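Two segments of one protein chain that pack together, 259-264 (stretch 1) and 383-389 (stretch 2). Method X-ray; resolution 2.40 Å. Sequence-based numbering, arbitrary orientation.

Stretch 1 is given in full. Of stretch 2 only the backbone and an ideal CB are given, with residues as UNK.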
# COMPACT_ATOMS: atom_id res chain seq x y z
N THR A 259 10.03 6.46 10.53
CA THR A 259 10.61 7.80 10.32
C THR A 259 10.66 8.15 8.83
O THR A 259 11.16 7.37 8.03
CB THR A 259 12.01 7.90 10.95
OG1 THR A 259 11.89 7.59 12.32
CG2 THR A 259 12.61 9.35 10.79
N HIS A 260 10.20 9.36 8.50
CA HIS A 260 10.12 9.84 7.12
C HIS A 260 10.84 11.19 6.92
O HIS A 260 10.36 12.21 7.39
CB HIS A 260 8.66 9.89 6.72
CG HIS A 260 7.93 8.60 6.99
ND1 HIS A 260 7.80 7.59 6.06
CD2 HIS A 260 7.34 8.14 8.12
CE1 HIS A 260 7.16 6.57 6.60
NE2 HIS A 260 6.87 6.87 7.85
N PRO A 261 12.00 11.21 6.22
CA PRO A 261 12.69 12.46 5.87
C PRO A 261 11.81 13.43 5.08
O PRO A 261 11.01 12.99 4.30
CB PRO A 261 13.85 12.00 4.98
CG PRO A 261 14.09 10.59 5.39
CD PRO A 261 12.72 10.05 5.64
N THR A 262 11.95 14.72 5.32
CA THR A 262 11.19 15.69 4.57
C THR A 262 12.10 16.49 3.69
O THR A 262 13.31 16.53 3.92
CB THR A 262 10.33 16.60 5.47
OG1 THR A 262 11.11 17.22 6.51
CG2 THR A 262 9.25 15.80 6.09
N ARG A 263 11.53 17.10 2.66
CA ARG A 263 12.32 17.91 1.69
C ARG A 263 13.14 19.03 2.29
O ARG A 263 14.18 19.33 1.78
CB ARG A 263 11.45 18.50 0.57
CG ARG A 263 11.26 17.55 -0.60
CD ARG A 263 10.35 18.12 -1.67
NE ARG A 263 9.21 17.22 -1.89
CZ ARG A 263 7.95 17.40 -1.46
NH1 ARG A 263 7.60 18.49 -0.77
NH2 ARG A 263 7.01 16.48 -1.74
N ASP A 264 12.66 19.63 3.37
CA ASP A 264 13.40 20.69 4.08
C ASP A 264 14.44 20.20 5.11
O ASP A 264 14.93 21.01 5.90
CB ASP A 264 12.41 21.61 4.79
CG ASP A 264 11.64 20.89 5.91
OD1 ASP A 264 12.09 19.85 6.47
OD2 ASP A 264 10.54 21.35 6.23
N UNK A 383 0.81 10.95 -6.06
CA UNK A 383 0.42 11.50 -4.77
C UNK A 383 1.65 11.93 -3.96
O UNK A 383 2.70 11.29 -4.04
CB UNK A 383 -0.40 10.47 -3.99
N UNK A 384 1.49 12.99 -3.19
CA UNK A 384 2.47 13.36 -2.18
C UNK A 384 2.15 12.66 -0.86
O UNK A 384 1.01 12.45 -0.54
CB UNK A 384 2.50 14.88 -1.99
N UNK A 385 3.17 12.32 -0.08
CA UNK A 385 2.90 11.83 1.27
C UNK A 385 2.29 12.91 2.17
O UNK A 385 2.58 14.06 1.98
CB UNK A 385 4.19 11.30 1.90
N UNK A 386 1.44 12.54 3.11
CA UNK A 386 0.77 13.50 4.05
C UNK A 386 1.74 14.41 4.87
O UNK A 386 1.48 15.59 5.10
CB UNK A 386 -0.09 12.71 5.03
N UNK A 387 2.89 13.88 5.24
CA UNK A 387 3.94 14.66 5.90
C UNK A 387 4.48 15.86 5.09
O UNK A 387 4.98 16.83 5.70
CB UNK A 387 5.11 13.73 6.23
N UNK A 388 4.39 15.82 3.76
CA UNK A 388 4.70 17.02 2.99
C UNK A 388 3.50 17.96 2.91
O UNK A 388 3.67 19.16 2.97
CB UNK A 388 5.16 16.64 1.58
N UNK A 389 2.29 17.44 2.88
CA UNK A 389 1.10 18.29 2.77
C UNK A 389 0.66 18.88 4.13
O UNK A 389 0.21 20.02 4.20
CB UNK A 389 -0.05 17.48 2.16

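Position 383 has phi/psi of -80/146 and nothing of stretch 1 within 5.5 Å of its ideal CB, so the contact sets no requirement there. The residue is Ala 383, which makes no contact.

At 384 the backbone is extended (-89/147) and CA-to-CB points toward stretch 1. The ideal CB lies 4.8 Å from NH2 of Arg 263, which favours an acceptor on a side chain long enough to reach the guanidinium: Asp, Glu, Asn or Gln, with an acid adding charge complementarity. The deposited Glu 384 accepts a hydrogen bond from Arg 263, NH2 to OE1 of Glu 384 at 3.0 Å with an N-H...O angle of 140°, within a salt bridge.

Position 385, at -66/148, precedes a helix as its N-cap. Its CB points toward stretch 1 but finds no atom within 5.5 Å. A capping Ser, Thr or Asp would suit, and the phi also admits proline. It is Pro 385, whose O accepts a backbone hydrogen bond from N of residue 388 at 3.1 Å.

Position 386 opens the helix (-56/-35) with its CB out of reach; many helix-compatible residues would serve. It is Ala 386.

At 387, still helical (-59/-26), CB points toward stretch 1, 4.6 Å from CG2 of Thr 262 and 5.3 Å from CB of His 260. A methyl and an imidazole invite an apolar or aromatic group: Leu, Met, Phe, Tyr or Trp. Trp 387 is found. CB of His 260 lies over its five-membered ring, 3.7 Å from the centroid and 24° off the normal, a CH-pi contact. The imidazole and six-membered ring form an oblique pair, centroids 4.1 Å apart and planes at 31°; ND1 of His 260 comes within 3.3 Å of CZ2 of Trp 387.

Position 388 (-83/-34) also points toward stretch 1, its CB 3.8 Å from NH2 of Arg 263. With that cation and the backbone N of Arg 263 as a donor, Glu or Gln is plausible, Glu better for charge. Glu 388 (chi1 m, chi2 m) accepts a hydrogen bond from N of Arg 263 to OE1 at 2.8 Å and 158°. Its OE2 lies 3.1 Å from NH1 of Arg 263, a salt bridge of charges alone, because the oxygen is well out of the guanidinium plane. Water 1 links OE2 to N of Asp 264.

Position 389 (-82/-36) points away, leaving the choice open; Val 389 makes no contact.

Stretch 2 (383-389) AEPAWEV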
# COMPACT_ATOMS: atom_id res chain seq x y z
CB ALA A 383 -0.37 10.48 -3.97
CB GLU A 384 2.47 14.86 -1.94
CG GLU A 384 2.81 15.71 -3.16
CD GLU A 384 3.14 17.16 -2.80
OE1 GLU A 384 4.17 17.40 -2.11
OE2 GLU A 384 2.39 18.06 -3.26
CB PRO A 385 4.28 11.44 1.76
CG PRO A 385 5.22 12.32 1.00
CD PRO A 385 4.61 12.44 -0.34
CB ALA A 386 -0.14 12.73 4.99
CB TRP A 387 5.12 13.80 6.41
CG TRP A 387 5.48 12.59 5.68
CD1 TRP A 387 6.49 12.44 4.81
CD2 TRP A 387 4.87 11.31 5.81
NE1 TRP A 387 6.52 11.15 4.35
CE2 TRP A 387 5.54 10.44 4.97
CE3 TRP A 387 3.80 10.83 6.56
CZ2 TRP A 387 5.17 9.11 4.83
CZ3 TRP A 387 3.45 9.51 6.43
CH2 TRP A 387 4.12 8.68 5.58
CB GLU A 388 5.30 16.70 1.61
CG GLU A 388 6.67 16.00 1.70
CD GLU A 388 7.82 16.87 2.26
OE1 GLU A 388 8.87 16.28 2.63
OE2 GLU A 388 7.71 18.14 2.33
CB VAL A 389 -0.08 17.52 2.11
CG1 VAL A 389 -1.29 18.43 1.89
CG2 VAL A 389 0.36 16.88 0.78
O HOH W 1 10.02 19.40 3.39
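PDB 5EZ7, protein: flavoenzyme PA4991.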